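Local structure of putative Chlorite dismutase TA0507 (Thermoplasma acidophilum, 3DTZ) at residues I80-S85 against S114-S119; D150-D155 against D191-V196; I167-N172 against R214-R219; Y198-P201 against A205-R208. The protein is of unknown function but belongs to the chlorite dismutase family, whose members are generally heme-binding oxidoreductases. One frame throughout, in Å; residues are numbered along the deposited sequence.

Overall arrangement
Interaction 1 lies deepest, its centre about 7 Å from that of the chain, and interaction 3 farthest out, at about 21 Å. Interactions 1, 2 and 4 all reach the curved antiparallel sheet: interaction 1 spans two of its strands, while interactions 2 and 4 use the two ends of strand 194-200 against different helices. Chemistry follows place. A buried cluster of hydroxyls and an indole N-H makes interaction 1, a tyrosine-carboxylate bond makes interaction 2, and interactions 3 and 4 have no hydrogen bonds between their segments, one being a selenomethionine on a loop and the other aromatic and aliphatic packing. Touching residues of interactions 2, 3 and 4 meet neighbouring subunits of the pentamer.

Interaction 1. Residues I80-S85 against S114-S119; sequences IFWYSS and SIYDES
Tyr-116 points its phenol at strand 79-85, where its hydroxyl settles between Ser-84 and Trp-82. Its OH donates to Ser-84 OG at 2.8 Å, with the serine oxygen near the plane of the phenol ring, at its edge. The serine methylene lies in that same plane, CB being 3.8 Å from Tyr-116 CE2, and the whole serine side chain thus sits beside the phenol end. The indole of Trp-82 approaches differently: the two aromatic side chains cross obliquely, and Tyr-116 OH lies near the indole plane, at the edge carrying NE1 and CZ2. Trp-82 NE1 is 3.1 Å from Tyr-116 OH, but the N-H...O angle is only 131° and the bond is weak; Trp-82 CZ2 is nearly as near, 3.3 Å from the same oxygen. A chi1 of 173°, placing CG opposite the backbone N, swings the indole of Trp-82 round to the phenol.

Strands 79-85 and 106-116 are not direct neighbours in the sheet. Both pair antiparallel with strand 25-33, a three-strand portion of the ferredoxin-like architecture of this family, and the long phenol side chain bridges across the middle strand. Thr-26 of that strand adds its OG1 to the cluster, hydrogen-bonded to Tyr-116 OH and Ser-84 OG. A phenylalanine in place of Tyr-116 would probably leave Ser-84 OG without its phenol donor and the Trp-82 N-H without this acceptor. Ser-84 OG is also tied to Asn-66 OD1, while the indole of Trp-82 stacks on Phe-140.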
loop_
_atom_site.group_PDB
_atom_site.type_symbol
_atom_site.label_atom_id
_atom_site.label_comp_id
_atom_site.label_asym_id
_atom_site.label_seq_id
_atom_site.Cartn_x
_atom_site.Cartn_y
_atom_site.Cartn_z
ATOM N N ILE D 80 7.582 -9.949 -18.429
ATOM C CA ILE D 80 7.355 -8.542 -18.808
ATOM C C ILE D 80 7.167 -8.519 -20.316
ATOM O O ILE D 80 7.892 -9.200 -21.033
ATOM C CB ILE D 80 8.584 -7.666 -18.461
ATOM C CG1 ILE D 80 8.915 -7.770 -16.966
ATOM C CG2 ILE D 80 8.347 -6.171 -18.878
ATOM C CD1 ILE D 80 10.440 -7.477 -16.622
ATOM N N PHE D 81 6.168 -7.760 -20.772
ATOM C CA PHE D 81 5.865 -7.558 -22.185
ATOM C C PHE D 81 6.126 -6.091 -22.534
ATOM O O PHE D 81 5.751 -5.198 -21.785
ATOM C CB PHE D 81 4.358 -7.843 -22.434
ATOM C CG PHE D 81 3.959 -9.278 -22.188
ATOM C CD1 PHE D 81 4.369 -10.282 -23.080
ATOM C CD2 PHE D 81 3.201 -9.635 -21.069
ATOM C CE1 PHE D 81 4.021 -11.623 -22.869
ATOM C CE2 PHE D 81 2.855 -10.990 -20.838
ATOM C CZ PHE D 81 3.250 -11.974 -21.759
ATOM N N TRP D 82 6.717 -5.844 -23.691
ATOM C CA TRP D 82 6.903 -4.485 -24.189
ATOM C C TRP D 82 6.452 -4.452 -25.662
ATOM O O TRP D 82 6.885 -5.270 -26.445
ATOM C CB TRP D 82 8.376 -4.099 -24.079
ATOM C CG TRP D 82 8.761 -2.789 -24.704
ATOM C CD1 TRP D 82 8.002 -1.628 -24.763
ATOM C CD2 TRP D 82 10.010 -2.493 -25.344
ATOM N NE1 TRP D 82 8.716 -0.637 -25.424
ATOM C CE2 TRP D 82 9.952 -1.133 -25.774
ATOM C CE3 TRP D 82 11.189 -3.240 -25.584
ATOM C CZ2 TRP D 82 11.034 -0.496 -26.425
ATOM C CZ3 TRP D 82 12.271 -2.611 -26.241
ATOM C CH2 TRP D 82 12.171 -1.250 -26.684
ATOM N N TYR D 83 5.587 -3.510 -26.030
ATOM C CA TYR D 83 5.197 -3.391 -27.457
ATOM C C TYR D 83 4.861 -1.942 -27.785
ATOM O O TYR D 83 4.540 -1.156 -26.864
ATOM C CB TYR D 83 3.992 -4.290 -27.797
ATOM C CG TYR D 83 2.814 -4.124 -26.881
ATOM C CD1 TYR D 83 1.829 -3.164 -27.132
ATOM C CD2 TYR D 83 2.719 -4.887 -25.708
ATOM C CE1 TYR D 83 0.735 -3.014 -26.237
ATOM C CE2 TYR D 83 1.666 -4.747 -24.839
ATOM C CZ TYR D 83 0.682 -3.819 -25.105
ATOM O OH TYR D 83 -0.337 -3.694 -24.191
ATOM N N SER D 84 4.876 -1.623 -29.080
ATOM C CA SER D 84 4.705 -0.240 -29.557
ATOM C C SER D 84 3.888 -0.204 -30.850
ATOM O O SER D 84 3.955 -1.135 -31.635
ATOM C CB SER D 84 6.066 0.427 -29.792
ATOM O OG SER D 84 6.996 0.118 -28.756
ATOM N N SER D 85 3.152 0.888 -31.069
ATOM C CA SER D 85 2.342 1.081 -32.285
ATOM C C SER D 85 1.940 2.547 -32.395
ATOM O O SER D 85 1.765 3.201 -31.387
ATOM C CB SER D 85 1.035 0.276 -32.210
ATOM O OG SER D 85 0.248 0.451 -33.411
ATOM N N SER D 114 2.231 5.102 -22.749
ATOM C CA SER D 114 2.952 6.360 -22.863
ATOM C C SER D 114 3.323 6.580 -24.336
ATOM O O SER D 114 3.079 5.701 -25.188
ATOM C CB SER D 114 4.199 6.336 -21.991
ATOM O OG SER D 114 5.053 5.274 -22.359
ATOM N N ILE D 115 3.921 7.736 -24.618
ATOM C CA ILE D 115 4.186 8.147 -26.005
ATOM C C ILE D 115 5.660 8.458 -26.134
ATOM O O ILE D 115 6.172 9.241 -25.357
ATOM C CB ILE D 115 3.376 9.431 -26.333
ATOM C CG1 ILE D 115 1.880 9.140 -26.274
ATOM C CG2 ILE D 115 3.707 9.963 -27.728
ATOM C CD1 ILE D 115 1.165 10.179 -25.429
ATOM N N TYR D 116 6.348 7.893 -27.123
ATOM C CA TYR D 116 7.784 8.173 -27.273
ATOM C C TYR D 116 8.058 9.669 -27.565
ATOM O O TYR D 116 7.388 10.273 -28.403
ATOM C CB TYR D 116 8.372 7.357 -28.442
ATOM C CG TYR D 116 8.513 5.885 -28.154
ATOM C CD1 TYR D 116 9.586 5.391 -27.401
ATOM C CD2 TYR D 116 7.557 4.981 -28.639
ATOM C CE1 TYR D 116 9.693 3.989 -27.135
ATOM C CE2 TYR D 116 7.646 3.601 -28.403
ATOM C CZ TYR D 116 8.719 3.112 -27.663
ATOM O OH TYR D 116 8.788 1.763 -27.431
ATOM N N ASP D 117 9.054 10.237 -26.879
ATOM C CA ASP D 117 9.600 11.522 -27.250
ATOM C C ASP D 117 10.701 11.239 -28.289
ATOM O O ASP D 117 11.772 10.727 -27.952
ATOM C CB ASP D 117 10.174 12.226 -26.016
ATOM C CG ASP D 117 10.847 13.554 -26.353
ATOM O OD1 ASP D 117 10.835 13.976 -27.537
ATOM O OD2 ASP D 117 11.395 14.177 -25.407
ATOM N N GLU D 118 10.435 11.546 -29.551
ATOM C CA GLU D 118 11.435 11.234 -30.606
ATOM C C GLU D 118 12.496 12.319 -30.777
ATOM O O GLU D 118 13.417 12.164 -31.584
ATOM C CB GLU D 118 10.738 10.972 -31.936
ATOM C CG GLU D 118 9.699 9.857 -31.842
ATOM C CD GLU D 118 8.957 9.607 -33.147
ATOM O OE1 GLU D 118 9.605 9.554 -34.227
ATOM O OE2 GLU D 118 7.714 9.472 -33.071
ATOM N N SER D 119 12.383 13.427 -30.046
ATOM C CA SER D 119 13.293 14.539 -30.296
ATOM C C SER D 119 14.793 14.215 -30.120
ATOM O O SER D 119 15.597 14.693 -30.928
ATOM C CB SER D 119 12.871 15.829 -29.568
ATOM O OG SER D 119 12.930 15.670 -28.165
#

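Interaction 2. Residues D150-D155 against D191-V196; sequences DWYLLD and DQEFVV
Glu-193 and Tyr-152 reach for each other from opposite directions and join through one short hydrogen bond. From the glutamate backbone outward, CB already lies 4.1 Å from Tyr-152 OH, and CG keeps a similar distance, 4.2 Å from Tyr-152 OH. With CG anti to the carbonyl carbon (chi1 -67°) and the chain extended beyond it (chi2 170°), the carboxylate is delivered to the phenol, and CD comes within 3.3 Å of Tyr-152 OH. OE1 accepts a hydrogen bond from the phenol, 2.6 Å from Tyr-152 OH. The ring and carboxylate planes are nearly perpendicular: the phenol oxygen reaches OE1 from above the carboxylate plane, 67° out of it, while OE1 itself lies near the plane of the ring, at its edge. OE2 passes alongside, 3.7 Å from Tyr-152 CE2.

Both carboxylate oxygens have further partners: OE1 accepts also from the backbone N of Lys-147, and OE2 forms a salt bridge with Arg-214 of a neighbouring subunit. This buried acid is therefore gripped by three groups, and the arginine probably favours its ionised form. Phe-194 also meets the phenol oxygen obliquely, its CE2 3.3 Å from Tyr-152 OH. On the tyrosine side, Trp-151 CD1 lies 3.6 Å above the centre of the Tyr-152 ring plane.

Glu-193 and Phe-194 both face Met-145 of strand 139-147, a classic beta bulge at the start of strand 194-200. The bulge turns both side chains toward the weakly bonded helix 149-153, which comes after strand 139-147 and just before helix 156-172; Trp-151 packs on Ile-162 and Met-163 of helix 156-172.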
loop_
_atom_site.group_PDB
_atom_site.type_symbol
_atom_site.label_atom_id
_atom_site.label_comp_id
_atom_site.label_asym_id
_atom_site.label_seq_id
_atom_site.Cartn_x
_atom_site.Cartn_y
_atom_site.Cartn_z
ATOM N N ASP D 150 7.854 22.429 -9.249
ATOM C CA ASP D 150 8.844 23.502 -9.471
ATOM C C ASP D 150 9.681 23.358 -10.756
ATOM O O ASP D 150 10.092 24.353 -11.355
ATOM C CB ASP D 150 9.764 23.600 -8.284
ATOM N N TRP D 151 9.971 22.126 -11.147
ATOM C CA TRP D 151 10.731 21.880 -12.362
ATOM C C TRP D 151 10.132 22.580 -13.588
ATOM O O TRP D 151 10.863 23.231 -14.342
ATOM C CB TRP D 151 10.848 20.371 -12.629
ATOM C CG TRP D 151 11.407 20.080 -13.977
ATOM C CD1 TRP D 151 10.712 19.721 -15.089
ATOM C CD2 TRP D 151 12.784 20.160 -14.368
ATOM N NE1 TRP D 151 11.566 19.561 -16.156
ATOM C CE2 TRP D 151 12.847 19.824 -15.737
ATOM C CE3 TRP D 151 13.972 20.486 -13.689
ATOM C CZ2 TRP D 151 14.054 19.782 -16.448
ATOM C CZ3 TRP D 151 15.171 20.451 -14.399
ATOM C CH2 TRP D 151 15.199 20.110 -15.764
ATOM N N TYR D 152 8.814 22.433 -13.786
ATOM C CA TYR D 152 8.127 22.968 -14.980
ATOM C C TYR D 152 7.951 24.485 -14.919
ATOM O O TYR D 152 7.771 25.136 -15.955
ATOM C CB TYR D 152 6.777 22.260 -15.228
ATOM C CG TYR D 152 6.947 20.768 -15.375
ATOM C CD1 TYR D 152 7.260 20.210 -16.609
ATOM C CD2 TYR D 152 6.857 19.918 -14.265
ATOM C CE1 TYR D 152 7.460 18.843 -16.751
ATOM C CE2 TYR D 152 7.052 18.553 -14.398
ATOM C CZ TYR D 152 7.357 18.024 -15.639
ATOM O OH TYR D 152 7.580 16.690 -15.783
ATOM N N LEU D 153 8.020 25.019 -13.701
ATOM C CA LEU D 153 7.887 26.451 -13.428
ATOM C C LEU D 153 9.204 27.215 -13.640
ATOM O O LEU D 153 9.235 28.452 -13.603
ATOM C CB LEU D 153 7.361 26.665 -12.003
ATOM C CG LEU D 153 6.026 26.046 -11.561
ATOM C CD1 LEU D 153 5.699 26.530 -10.145
ATOM C CD2 LEU D 153 4.865 26.363 -12.524
ATOM N N LEU D 154 10.289 26.476 -13.856
ATOM C CA LEU D 154 11.571 27.048 -14.234
ATOM C C LEU D 154 11.527 27.448 -15.706
ATOM O O LEU D 154 10.790 26.850 -16.487
ATOM C CB LEU D 154 12.704 26.039 -13.997
ATOM C CG LEU D 154 13.027 25.590 -12.561
ATOM C CD1 LEU D 154 13.979 24.390 -12.548
ATOM C CD2 LEU D 154 13.590 26.732 -11.736
ATOM N N ASP D 155 12.317 28.454 -16.082
ATOM C CA ASP D 155 12.380 28.908 -17.477
ATOM C C ASP D 155 12.834 27.790 -18.398
ATOM O O ASP D 155 13.659 26.952 -18.015
ATOM C CB ASP D 155 13.340 30.104 -17.628
ATOM C CG ASP D 155 12.916 31.307 -16.810
ATOM O OD1 ASP D 155 11.820 31.273 -16.207
ATOM O OD2 ASP D 155 13.683 32.299 -16.766
ATOM N N ASP D 191 -0.257 7.373 -14.105
ATOM C CA ASP D 191 0.137 7.803 -12.745
ATOM C C ASP D 191 1.564 8.371 -12.663
ATOM O O ASP D 191 2.067 8.664 -11.566
ATOM C CB ASP D 191 0.022 6.630 -11.775
ATOM C CG ASP D 191 -1.426 6.216 -11.522
ATOM O OD1 ASP D 191 -2.318 7.071 -11.666
ATOM O OD2 ASP D 191 -1.643 5.057 -11.109
ATOM N N GLN D 192 2.235 8.494 -13.802
ATOM C CA GLN D 192 3.588 9.063 -13.809
ATOM C C GLN D 192 3.649 10.018 -15.010
ATOM O O GLN D 192 2.791 9.960 -15.910
ATOM C CB GLN D 192 4.638 7.959 -13.970
ATOM C CG GLN D 192 4.630 7.226 -15.329
ATOM C CD GLN D 192 3.494 6.218 -15.508
ATOM O OE1 GLN D 192 3.273 5.321 -14.668
ATOM N NE2 GLN D 192 2.754 6.381 -16.595
ATOM N N GLU D 193 4.638 10.911 -15.004
ATOM C CA GLU D 193 4.821 11.826 -16.122
ATOM C C GLU D 193 5.580 11.211 -17.269
ATOM O O GLU D 193 5.292 11.514 -18.429
ATOM C CB GLU D 193 5.541 13.097 -15.659
ATOM C CG GLU D 193 4.661 13.914 -14.711
ATOM C CD GLU D 193 5.346 15.078 -13.995
ATOM O OE1 GLU D 193 6.596 15.153 -13.938
ATOM O OE2 GLU D 193 4.583 15.931 -13.445
ATOM N N PHE D 194 6.562 10.386 -16.926
ATOM C CA PHE D 194 7.414 9.703 -17.898
ATOM C C PHE D 194 7.509 8.210 -17.635
ATOM O O PHE D 194 7.432 7.762 -16.493
ATOM C CB PHE D 194 8.831 10.294 -17.890
ATOM C CG PHE D 194 8.863 11.785 -18.124
ATOM C CD1 PHE D 194 8.829 12.286 -19.421
ATOM C CD2 PHE D 194 8.917 12.681 -17.054
ATOM C CE1 PHE D 194 8.842 13.657 -19.660
ATOM C CE2 PHE D 194 8.933 14.087 -17.283
ATOM C CZ PHE D 194 8.905 14.553 -18.615
ATOM N N VAL D 195 7.681 7.435 -18.701
ATOM C CA VAL D 195 8.149 6.065 -18.520
ATOM C C VAL D 195 9.462 5.977 -19.311
ATOM O O VAL D 195 9.490 6.260 -20.526
ATOM C CB VAL D 195 7.133 5.011 -18.966
ATOM C CG1 VAL D 195 7.687 3.588 -18.658
ATOM C CG2 VAL D 195 5.760 5.216 -18.271
ATOM N N VAL D 196 10.565 5.701 -18.618
ATOM C CA VAL D 196 11.845 5.683 -19.328
ATOM C C VAL D 196 12.227 4.225 -19.560
ATOM O O VAL D 196 12.100 3.393 -18.642
ATOM C CB VAL D 196 12.951 6.456 -18.594
ATOM C CG1 VAL D 196 14.036 6.751 -19.544
ATOM C CG2 VAL D 196 12.416 7.831 -18.108
#

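Interaction 3. Residues I167-N172 against R214-R219; sequences IKMALN and REARAR
Met-169, a selenomethionine in this crystal, reaches from helix 156-172 to Glu-215 and Ala-216, in the loop that leads from helix 203-213 to strand 222-223. The contact is one of van der Waals packing. With CG anti to the backbone N (chi1 -167°) the side chain leaves the helix, and a bend at chi3 (-59°) lays the terminal methyl against Ala-216. CE sits 4.2 Å from Ala-216 CB and 4.0 Å from Ala-216 CA. SE lies 3.9 Å from Ala-216 N and 4.2 Å from Glu-215 CB. The selenomethionine and glutamate chains cross at about a right angle, and of the glutamate side chain CB is what meets the selenium. Lys-212 and Leu-213 of helix 203-213 pack on Met-169 as well.

Hydrogen bonding and charge belong to the loop and its surroundings. Arg-219 N bonds back to Ala-216 O, closing a turn, and Glu-165 and Glu-161 of helix 156-172 bind the backbone N and the guanidinium of Arg-217. The guanidinium groups of Arg-214 and Arg-219 lie face to face, Arg-219 NH2 being 3.5 Å above the centre of the Arg-214 plane; a carboxylate answers each charge, Glu-225 for Arg-219 and Glu-193 of a neighbouring subunit for Arg-214.

Between the two segments themselves no hydrogen bond forms: the contact is van der Waals in kind and sets no direction, whereas Glu-161 and Glu-165 give the loop polar ties to the same helix.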
loop_
_atom_site.group_PDB
_atom_site.type_symbol
_atom_site.label_atom_id
_atom_site.label_comp_id
_atom_site.label_asym_id
_atom_site.label_seq_id
_atom_site.Cartn_x
_atom_site.Cartn_y
_atom_site.Cartn_z
ATOM N N ILE D 167 22.640 15.140 -20.065
ATOM C CA ILE D 167 22.834 14.487 -21.367
ATOM C C ILE D 167 24.327 14.352 -21.686
ATOM O O ILE D 167 24.791 13.264 -22.039
ATOM C CB ILE D 167 22.063 15.249 -22.507
ATOM C CG1 ILE D 167 20.554 15.207 -22.259
ATOM C CG2 ILE D 167 22.360 14.660 -23.888
ATOM C CD1 ILE D 167 19.774 16.348 -22.910
ATOM N N LYS D 168 25.066 15.457 -21.537
ATOM C CA LYS D 168 26.519 15.492 -21.674
ATOM C C LYS D 168 27.201 14.465 -20.760
ATOM O O LYS D 168 28.102 13.737 -21.192
ATOM C CB LYS D 168 27.010 16.918 -21.360
ATOM C CG LYS D 168 28.496 17.163 -21.449
ATOM C CD LYS D 168 28.776 18.669 -21.299
ATOM C CE LYS D 168 30.189 19.056 -21.746
ATOM N NZ LYS D 168 31.232 18.345 -20.953
HETATM N N MSE D 169 26.759 14.414 -19.502
HETATM C CA MSE D 169 27.305 13.488 -18.512
HETATM C C MSE D 169 27.069 12.011 -18.876
HETATM O O MSE D 169 27.976 11.188 -18.742
HETATM C CB MSE D 169 26.750 13.798 -17.124
HETATM C CG MSE D 169 27.485 13.090 -16.019
HETATM SE SE MSE D 169 26.868 13.489 -14.237
HETATM C CE MSE D 169 27.131 15.423 -14.179
ATOM N N ALA D 170 25.865 11.693 -19.345
ATOM C CA ALA D 170 25.535 10.344 -19.813
ATOM C C ALA D 170 26.372 9.939 -21.030
ATOM O O ALA D 170 26.945 8.840 -21.071
ATOM C CB ALA D 170 24.067 10.250 -20.131
ATOM N N LEU D 171 26.445 10.839 -22.013
ATOM C CA LEU D 171 27.202 10.605 -23.241
ATOM C C LEU D 171 28.683 10.330 -22.977
ATOM O O LEU D 171 29.304 9.536 -23.681
ATOM C CB LEU D 171 27.055 11.805 -24.176
ATOM C CG LEU D 171 27.007 11.554 -25.687
ATOM C CD1 LEU D 171 25.751 10.777 -26.075
ATOM C CD2 LEU D 171 27.058 12.886 -26.428
ATOM N N ASN D 172 29.236 10.979 -21.954
ATOM C CA ASN D 172 30.663 10.893 -21.660
ATOM C C ASN D 172 31.073 9.684 -20.812
ATOM O O ASN D 172 32.265 9.433 -20.646
ATOM C CB ASN D 172 31.155 12.200 -21.019
ATOM N N ARG D 214 23.723 10.224 -10.790
ATOM C CA ARG D 214 23.247 10.800 -9.523
ATOM C C ARG D 214 23.948 12.134 -9.247
ATOM O O ARG D 214 23.506 12.919 -8.395
ATOM C CB ARG D 214 23.467 9.848 -8.321
ATOM C CG ARG D 214 22.578 8.591 -8.295
ATOM C CD ARG D 214 21.122 8.974 -8.194
ATOM N NE ARG D 214 20.209 7.934 -7.692
ATOM C CZ ARG D 214 19.434 7.139 -8.442
ATOM N NH1 ARG D 214 19.468 7.192 -9.770
ATOM N NH2 ARG D 214 18.616 6.253 -7.852
ATOM N N GLU D 215 25.046 12.368 -9.971
ATOM C CA GLU D 215 25.879 13.559 -9.778
ATOM C C GLU D 215 25.358 14.772 -10.563
ATOM O O GLU D 215 25.857 15.894 -10.374
ATOM C CB GLU D 215 27.358 13.254 -10.107
ATOM C CG GLU D 215 27.989 12.226 -9.131
ATOM C CD GLU D 215 29.427 11.834 -9.471
ATOM O OE1 GLU D 215 30.157 12.630 -10.100
ATOM O OE2 GLU D 215 29.831 10.710 -9.093
ATOM N N ALA D 216 24.354 14.543 -11.420
ATOM C CA ALA D 216 23.704 15.612 -12.192
ATOM C C ALA D 216 22.685 16.413 -11.364
ATOM O O ALA D 216 21.915 15.838 -10.589
ATOM C CB ALA D 216 23.038 15.034 -13.424
ATOM N N ARG D 217 22.688 17.739 -11.541
ATOM C CA ARG D 217 21.735 18.639 -10.893
ATOM C C ARG D 217 20.267 18.242 -11.155
ATOM O O ARG D 217 19.393 18.473 -10.301
ATOM C CB ARG D 217 21.940 20.095 -11.367
ATOM C CG ARG D 217 23.279 20.730 -11.032
ATOM C CD ARG D 217 23.244 22.248 -11.346
ATOM N NE ARG D 217 23.456 22.528 -12.772
ATOM C CZ ARG D 217 22.891 23.523 -13.457
ATOM N NH1 ARG D 217 22.040 24.356 -12.870
ATOM N NH2 ARG D 217 23.171 23.684 -14.747
ATOM N N ALA D 218 20.016 17.665 -12.332
ATOM C CA ALA D 218 18.671 17.176 -12.727
ATOM C C ALA D 218 18.013 16.332 -11.631
ATOM O O ALA D 218 16.802 16.416 -11.419
ATOM C CB ALA D 218 18.747 16.393 -14.040
ATOM N N ARG D 219 18.824 15.557 -10.904
ATOM C CA ARG D 219 18.333 14.695 -9.807
ATOM C C ARG D 219 17.521 15.425 -8.726
ATOM O O ARG D 219 16.654 14.821 -8.076
ATOM C CB ARG D 219 19.498 13.970 -9.145
ATOM C CG ARG D 219 20.242 13.017 -10.081
ATOM C CD ARG D 219 19.333 11.946 -10.690
ATOM N NE ARG D 219 18.554 11.191 -9.699
ATOM C CZ ARG D 219 17.658 10.241 -10.002
ATOM N NH1 ARG D 219 17.427 9.892 -11.272
ATOM N NH2 ARG D 219 16.996 9.610 -9.031
#

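Interaction 4. Residues Y198-P201 against A205-R208; sequences YEIP and AWSR
Tyr-198 and Ile-200 pack on Trp-206 where strand 194-200 is followed, after a tight link, by helix 203-213. Strand 194-200 and strand 229-234 flank strand 139-147 and run antiparallel to it, so the strand and the following helix open a split beta-alpha-beta unit, consistent with the ferredoxin-like fold of this family.

At Tyr-198 the phenol ring presents a face to the indole. Trp-206 CH2 stands 3.3 Å above the ring plane, over its centre, and Tyr-198 CE2 and CZ are both 3.5 Å from Trp-206 CH2. The two six-membered rings have centroids 4.3 Å apart and planes inclined at 39°, an oblique meeting. Cutting Tyr-198 back to alanine takes away the ring under Trp-206 CH2 and would probably leave a gap beside the outer indole ring.

Glu-199 turns its side chain off to Arg-180 and Tyr-182, and Ile-200 comes back toward the helix. Its CG1 sits between backbone N and carbonyl carbon (chi1 66°), a turn that sends CD1 to the root of the indole, 3.5 Å from Trp-206 CB and 3.7 Å from Trp-206 CG. The other branch covers part of a face: Ile-200 CG2 is 3.8 Å above the indole plane, toward its rim.

Trp-206 is thus held along its length by two residues of one strand face, while its NE1 hydrogen-bonds to Gly-188 O of a neighbouring subunit.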
loop_
_atom_site.group_PDB
_atom_site.type_symbol
_atom_site.label_atom_id
_atom_site.label_comp_id
_atom_site.label_asym_id
_atom_site.label_seq_id
_atom_site.Cartn_x
_atom_site.Cartn_y
_atom_site.Cartn_z
ATOM N N TYR D 198 15.014 1.347 -21.393
ATOM C CA TYR D 198 16.391 1.130 -21.855
ATOM C C TYR D 198 16.564 -0.304 -22.300
ATOM O O TYR D 198 16.123 -1.208 -21.604
ATOM C CB TYR D 198 17.393 1.371 -20.749
ATOM C CG TYR D 198 17.229 2.739 -20.164
ATOM C CD1 TYR D 198 17.857 3.833 -20.768
ATOM C CD2 TYR D 198 16.377 2.950 -19.083
ATOM C CE1 TYR D 198 17.688 5.107 -20.261
ATOM C CE2 TYR D 198 16.192 4.241 -18.559
ATOM C CZ TYR D 198 16.859 5.299 -19.162
ATOM O OH TYR D 198 16.683 6.584 -18.700
ATOM N N GLU D 199 17.206 -0.484 -23.445
ATOM C CA GLU D 199 17.748 -1.782 -23.815
ATOM C C GLU D 199 19.237 -1.719 -23.469
ATOM O O GLU D 199 19.950 -0.792 -23.877
ATOM C CB GLU D 199 17.592 -2.059 -25.305
ATOM C CG GLU D 199 16.156 -2.168 -25.763
ATOM C CD GLU D 199 16.108 -2.543 -27.219
ATOM O OE1 GLU D 199 16.621 -3.640 -27.551
ATOM O OE2 GLU D 199 15.579 -1.745 -28.024
ATOM N N ILE D 200 19.701 -2.690 -22.696
ATOM C CA ILE D 200 21.073 -2.621 -22.196
ATOM C C ILE D 200 21.794 -3.959 -22.382
ATOM O O ILE D 200 21.154 -5.004 -22.322
ATOM C CB ILE D 200 21.127 -2.208 -20.695
ATOM C CG1 ILE D 200 20.511 -3.276 -19.810
ATOM C CG2 ILE D 200 20.450 -0.837 -20.482
ATOM C CD1 ILE D 200 20.632 -3.000 -18.285
ATOM N N PRO D 201 23.103 -3.908 -22.677
ATOM C CA PRO D 201 23.887 -5.160 -22.758
ATOM C C PRO D 201 24.397 -5.740 -21.427
ATOM O O PRO D 201 24.762 -6.912 -21.395
ATOM C CB PRO D 201 25.068 -4.776 -23.647
ATOM C CG PRO D 201 25.256 -3.266 -23.428
ATOM C CD PRO D 201 23.870 -2.719 -23.109
ATOM N N ALA D 205 27.181 -2.524 -15.701
ATOM C CA ALA D 205 27.586 -1.318 -16.432
ATOM C C ALA D 205 26.479 -0.261 -16.420
ATOM O O ALA D 205 26.743 0.918 -16.186
ATOM C CB ALA D 205 27.974 -1.671 -17.860
ATOM N N TRP D 206 25.237 -0.692 -16.646
ATOM C CA TRP D 206 24.097 0.212 -16.609
ATOM C C TRP D 206 23.958 0.824 -15.211
ATOM O O TRP D 206 23.730 2.027 -15.084
ATOM C CB TRP D 206 22.814 -0.507 -17.015
ATOM C CG TRP D 206 21.561 0.189 -16.545
ATOM C CD1 TRP D 206 20.705 -0.240 -15.553
ATOM C CD2 TRP D 206 21.020 1.426 -17.025
ATOM N NE1 TRP D 206 19.677 0.652 -15.392
ATOM C CE2 TRP D 206 19.843 1.690 -16.270
ATOM C CE3 TRP D 206 21.413 2.339 -18.001
ATOM C CZ2 TRP D 206 19.059 2.830 -16.469
ATOM C CZ3 TRP D 206 20.625 3.471 -18.213
ATOM C CH2 TRP D 206 19.459 3.703 -17.449
ATOM N N SER D 207 24.105 -0.006 -14.177
ATOM C CA SER D 207 23.989 0.475 -12.791
ATOM C C SER D 207 25.059 1.536 -12.510
ATOM O O SER D 207 24.794 2.552 -11.840
ATOM C CB SER D 207 24.100 -0.686 -11.785
ATOM O OG SER D 207 23.851 -0.228 -10.460
ATOM N N ARG D 208 26.258 1.308 -13.032
ATOM C CA ARG D 208 27.365 2.268 -12.841
ATOM C C ARG D 208 27.096 3.602 -13.518
ATOM O O ARG D 208 27.355 4.666 -12.931
ATOM C CB ARG D 208 28.703 1.692 -13.280
ATOM C CG ARG D 208 29.203 0.607 -12.351
ATOM C CD ARG D 208 30.643 0.254 -12.666
ATOM N NE ARG D 208 30.814 -0.272 -14.013
ATOM C CZ ARG D 208 30.715 -1.562 -14.318
ATOM N NH1 ARG D 208 30.441 -2.454 -13.364
ATOM N NH2 ARG D 208 30.892 -1.954 -15.570
#